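Local structure of short chain dehydrogenase (A0QTM2 homolog) (Mycobacterium thermoresistibile, 3SC4) at residues R8-F13 and G93-V98; Q66-V71 and A85-Q90. The protein probably acts as an NAD(P)-dependent oxidoreductase of the short-chain dehydrogenase family, built on a Rossmann fold. All coordinates share one frame; numbering follows the deposited sequence.

Contacts 1 and 2 illustrate how one Rossmann-type parallel sheet is held together at its middle and at one edge, their centres about 11 Å apart. Contact 1 pairs two central neighbours of the sheet, strands 11-15 and 96-99, by four backbone hydrogen bonds and one to the Asp95 carboxylate. In contact 2, side chains of the outermost strand 66-71 reach the side chains and backbone of helix 77-91, with no hydrogen bond between the two segments. That helix is followed, after a short connection, by strand 96-99. The contacts meet at Thr87, whose OG1 packs 3.3 Å from CD1 of Phe13 and whose CG2 lies 4.1 Å from both CG1 of Ile94 and CG2 of Thr11.

Contact 1. Residues R8-F13 and G93-V98; sequences RGKTMF and GIDICV
Five hydrogen bonds join 8-13 to 93-98. At the entry, Thr11 O accepts two N-H groups in its carbonyl plane, from Asp95 (2.9 Å to its N) and Ile96 (3.0 Å to its N). The carboxylate of Asp95 returns the grip: with CG beside its own backbone N (chi1 -70°), it turns OD2 onto Thr11 N at 2.9 Å, using the anti lone pair. Lys10 crosses that carboxylate at about a right angle, its NZ 4.4 Å from Asp95 OD1, too far for a salt bridge. Farther along, the bonds straighten and run nearly along the C=O axes, Phe13 N to Ile96 O at 2.7 Å and Val98 N to Phe13 O at 2.9 Å. This is the parallel ladder between the first and fourth strands, adjacent in the 3-2-1-4-5-6-7 order of the Rossmann fold. On one face, the Met12 chain, extended as far as SD (chi1 176°) and bent at chi3, crosses obliquely over its neighbours, SD lying 3.8 Å from Ile96 CG2 and 3.6 Å from Val98 CG2. The other face carries Phe13 and Cys97; both touch helix 114-135, and Phe13 also helix 77-91. Farther out, Arg142 forms a salt bridge with Asp95 OD2, probably steadying its charge.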
# COMPACT_ATOMS: atom_id res chain seq x y z
N ARG B 8 -15.01 27.70 -13.09
CA ARG B 8 -16.40 28.10 -13.26
C ARG B 8 -17.11 27.02 -14.06
O ARG B 8 -16.59 26.56 -15.08
CB ARG B 8 -16.48 29.45 -13.98
CG ARG B 8 -17.84 30.16 -13.87
CD ARG B 8 -17.63 31.66 -14.01
NE ARG B 8 -18.85 32.46 -13.88
CZ ARG B 8 -19.41 32.83 -12.73
NH1 ARG B 8 -18.90 32.46 -11.55
NH2 ARG B 8 -20.51 33.59 -12.76
N GLY B 9 -18.27 26.58 -13.57
CA GLY B 9 -19.07 25.56 -14.26
C GLY B 9 -18.51 24.14 -14.20
O GLY B 9 -19.04 23.22 -14.83
N LYS B 10 -17.44 23.95 -13.43
CA LYS B 10 -16.83 22.65 -13.33
C LYS B 10 -17.42 21.89 -12.14
O LYS B 10 -17.98 22.50 -11.23
CB LYS B 10 -15.31 22.80 -13.25
CG LYS B 10 -14.74 23.53 -14.48
CD LYS B 10 -13.55 22.81 -15.15
CE LYS B 10 -13.19 23.40 -16.53
NZ LYS B 10 -14.31 23.25 -17.54
N THR B 11 -17.33 20.56 -12.18
CA THR B 11 -17.91 19.72 -11.16
C THR B 11 -16.85 18.94 -10.40
O THR B 11 -16.05 18.25 -11.02
CB THR B 11 -18.89 18.74 -11.79
OG1 THR B 11 -19.99 19.48 -12.33
CG2 THR B 11 -19.41 17.75 -10.76
N MET B 12 -16.87 19.04 -9.07
CA MET B 12 -15.99 18.25 -8.20
C MET B 12 -16.70 17.17 -7.40
O MET B 12 -17.77 17.41 -6.83
CB MET B 12 -15.29 19.16 -7.20
CG MET B 12 -14.42 18.41 -6.18
SD MET B 12 -13.17 19.48 -5.45
CE MET B 12 -14.10 20.36 -4.23
N PHE B 13 -16.10 15.98 -7.35
CA PHE B 13 -16.49 14.92 -6.43
C PHE B 13 -15.43 14.80 -5.34
O PHE B 13 -14.27 14.52 -5.63
CB PHE B 13 -16.62 13.60 -7.16
CG PHE B 13 -17.25 12.51 -6.31
CD1 PHE B 13 -18.64 12.33 -6.28
CD2 PHE B 13 -16.46 11.67 -5.54
CE1 PHE B 13 -19.21 11.34 -5.51
CE2 PHE B 13 -17.03 10.69 -4.75
CZ PHE B 13 -18.41 10.51 -4.75
N GLY B 93 -21.42 15.26 -15.29
CA GLY B 93 -20.03 14.91 -15.61
C GLY B 93 -19.08 15.35 -14.51
O GLY B 93 -19.43 16.21 -13.69
N ILE B 94 -17.88 14.76 -14.47
CA ILE B 94 -16.98 15.02 -13.36
C ILE B 94 -15.65 15.54 -13.86
O ILE B 94 -14.94 14.89 -14.61
CB ILE B 94 -16.79 13.77 -12.47
CG1 ILE B 94 -18.13 13.40 -11.82
CG2 ILE B 94 -15.70 14.01 -11.37
CD1 ILE B 94 -18.14 12.06 -11.13
N ASP B 95 -15.31 16.74 -13.41
CA ASP B 95 -14.06 17.38 -13.78
C ASP B 95 -12.95 17.09 -12.80
O ASP B 95 -11.80 16.96 -13.21
CB ASP B 95 -14.28 18.89 -13.85
CG ASP B 95 -15.14 19.28 -15.02
OD1 ASP B 95 -14.67 19.07 -16.17
OD2 ASP B 95 -16.28 19.78 -14.81
N ILE B 96 -13.31 17.04 -11.51
CA ILE B 96 -12.37 16.96 -10.43
C ILE B 96 -12.80 15.87 -9.42
O ILE B 96 -13.95 15.83 -8.99
CB ILE B 96 -12.26 18.31 -9.72
CG1 ILE B 96 -11.88 19.39 -10.71
CG2 ILE B 96 -11.23 18.24 -8.53
CD1 ILE B 96 -12.09 20.77 -10.17
N CYS B 97 -11.87 14.98 -9.10
CA CYS B 97 -12.05 13.98 -8.08
C CYS B 97 -11.00 14.23 -7.01
O CYS B 97 -9.80 14.15 -7.30
CB CYS B 97 -11.85 12.60 -8.67
SG CYS B 97 -11.95 11.27 -7.45
N VAL B 98 -11.42 14.57 -5.80
CA VAL B 98 -10.49 14.76 -4.70
C VAL B 98 -10.67 13.65 -3.69
O VAL B 98 -11.73 13.50 -3.14
CB VAL B 98 -10.68 16.10 -3.99
CG1 VAL B 98 -9.81 16.14 -2.75
CG2 VAL B 98 -10.35 17.24 -4.93

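Contact 2. Residues Q66-V71 and A85-Q90; sequences QALPIV and AKTVEQ
Apolar contact carries most of the meeting between strand 66-71 and helix segment 85-90, and Leu68 is at its centre. Its CG stands anti to the backbone N (chi1 -175°), and chi2 of 66° for CD1 leaves CD2 roughly anti to CA, extended onto the helix surface. There the single methyl touches three places on one side of the helix, two of them apolar: the backbone of Thr87 (3.9 Å from CD2 to CA) and the aliphatic start of Gln90, whose CB lies 4.0 Å from CD2. Two residues along the strand, on the same face, Ile70 CG1 lies 4.3 Å from CD of Lys86, whose fully extended chain runs along the exposed margin. The strand and helix axes run nearly antiparallel, at 154° and 10.0 Å apart, as helix packs on sheet in a Rossmann fold; strand 66-71, helix 77-91 and strand 96-99 form a beta-alpha-beta crossover. Helix 53-63 covers the reverse face, meeting Ala67 and Pro69.

Contacts between apolar and polar groups form the second class. Leu68 CD2 also sits 3.8 Å from Lys86 O. Ile70 CD1 rests 3.6 Å from Thr87 OG1, the two side chains crossing at about a right angle; that hydroxyl is already hydrogen-bonded to Ala83 O one turn earlier. No hydrogen bond spans the two segments, and the strand backbone pairs instead with residues 34-38.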
# COMPACT_ATOMS: atom_id res chain seq x y z
N GLN B 66 -22.67 25.23 -6.11
CA GLN B 66 -23.83 24.36 -5.94
C GLN B 66 -23.33 23.11 -5.20
O GLN B 66 -22.25 22.60 -5.49
CB GLN B 66 -24.46 24.04 -7.30
CG GLN B 66 -25.76 24.82 -7.66
CD GLN B 66 -25.70 26.36 -7.39
OE1 GLN B 66 -24.97 27.11 -8.07
NE2 GLN B 66 -26.51 26.82 -6.42
N ALA B 67 -24.10 22.65 -4.21
CA ALA B 67 -23.68 21.55 -3.36
C ALA B 67 -24.61 20.37 -3.48
O ALA B 67 -25.82 20.53 -3.63
CB ALA B 67 -23.58 21.99 -1.90
N LEU B 68 -24.04 19.17 -3.42
CA LEU B 68 -24.81 17.94 -3.43
C LEU B 68 -24.26 17.04 -2.33
O LEU B 68 -23.36 16.24 -2.56
CB LEU B 68 -24.73 17.26 -4.80
CG LEU B 68 -25.61 16.01 -4.93
CD1 LEU B 68 -27.10 16.38 -4.87
CD2 LEU B 68 -25.27 15.27 -6.22
N PRO B 69 -24.78 17.19 -1.11
CA PRO B 69 -24.34 16.30 -0.05
C PRO B 69 -24.94 14.94 -0.26
O PRO B 69 -26.12 14.85 -0.54
CB PRO B 69 -24.92 16.94 1.20
CG PRO B 69 -26.19 17.63 0.71
CD PRO B 69 -25.86 18.10 -0.68
N ILE B 70 -24.13 13.90 -0.14
CA ILE B 70 -24.57 12.52 -0.36
C ILE B 70 -24.13 11.69 0.85
O ILE B 70 -22.96 11.73 1.26
CB ILE B 70 -23.91 11.94 -1.63
CG1 ILE B 70 -24.22 12.86 -2.82
CG2 ILE B 70 -24.36 10.51 -1.89
CD1 ILE B 70 -23.45 12.58 -4.06
N VAL B 71 -25.07 10.95 1.43
CA VAL B 71 -24.74 9.96 2.43
C VAL B 71 -24.24 8.68 1.75
O VAL B 71 -24.95 8.09 0.93
CB VAL B 71 -25.93 9.61 3.29
CG1 VAL B 71 -25.67 8.30 4.08
CG2 VAL B 71 -26.23 10.79 4.22
N ALA B 85 -22.92 8.09 -9.60
CA ALA B 85 -24.12 8.13 -10.45
C ALA B 85 -25.05 9.28 -10.08
O ALA B 85 -25.67 9.89 -10.96
CB ALA B 85 -24.89 6.81 -10.38
N LYS B 86 -25.17 9.57 -8.80
CA LYS B 86 -26.04 10.64 -8.36
C LYS B 86 -25.42 11.98 -8.73
O LYS B 86 -26.13 12.91 -9.12
CB LYS B 86 -26.32 10.55 -6.86
CG LYS B 86 -27.57 11.23 -6.44
CD LYS B 86 -27.68 11.39 -4.92
CE LYS B 86 -28.95 12.23 -4.55
NZ LYS B 86 -29.01 12.56 -3.09
N THR B 87 -24.10 12.06 -8.65
CA THR B 87 -23.38 13.28 -9.02
C THR B 87 -23.55 13.53 -10.53
O THR B 87 -23.84 14.66 -10.97
CB THR B 87 -21.87 13.15 -8.63
OG1 THR B 87 -21.76 13.01 -7.20
CG2 THR B 87 -21.05 14.36 -9.10
N VAL B 88 -23.40 12.47 -11.33
CA VAL B 88 -23.53 12.55 -12.77
C VAL B 88 -24.94 12.92 -13.22
O VAL B 88 -25.08 13.79 -14.07
CB VAL B 88 -23.06 11.24 -13.44
CG1 VAL B 88 -23.47 11.18 -14.95
CG2 VAL B 88 -21.55 11.09 -13.28
N GLU B 89 -25.98 12.31 -12.64
CA GLU B 89 -27.39 12.62 -12.99
C GLU B 89 -27.76 14.07 -12.66
O GLU B 89 -28.58 14.67 -13.32
CB GLU B 89 -28.38 11.67 -12.27
N GLN B 90 -27.14 14.61 -11.62
CA GLN B 90 -27.42 15.96 -11.15
C GLN B 90 -26.60 17.01 -11.92
O GLN B 90 -27.13 18.04 -12.30
CB GLN B 90 -27.12 16.03 -9.65
CG GLN B 90 -27.40 17.34 -8.95
CD GLN B 90 -28.88 17.61 -8.79
OE1 GLN B 90 -29.64 16.76 -8.32
NE2 GLN B 90 -29.30 18.81 -9.16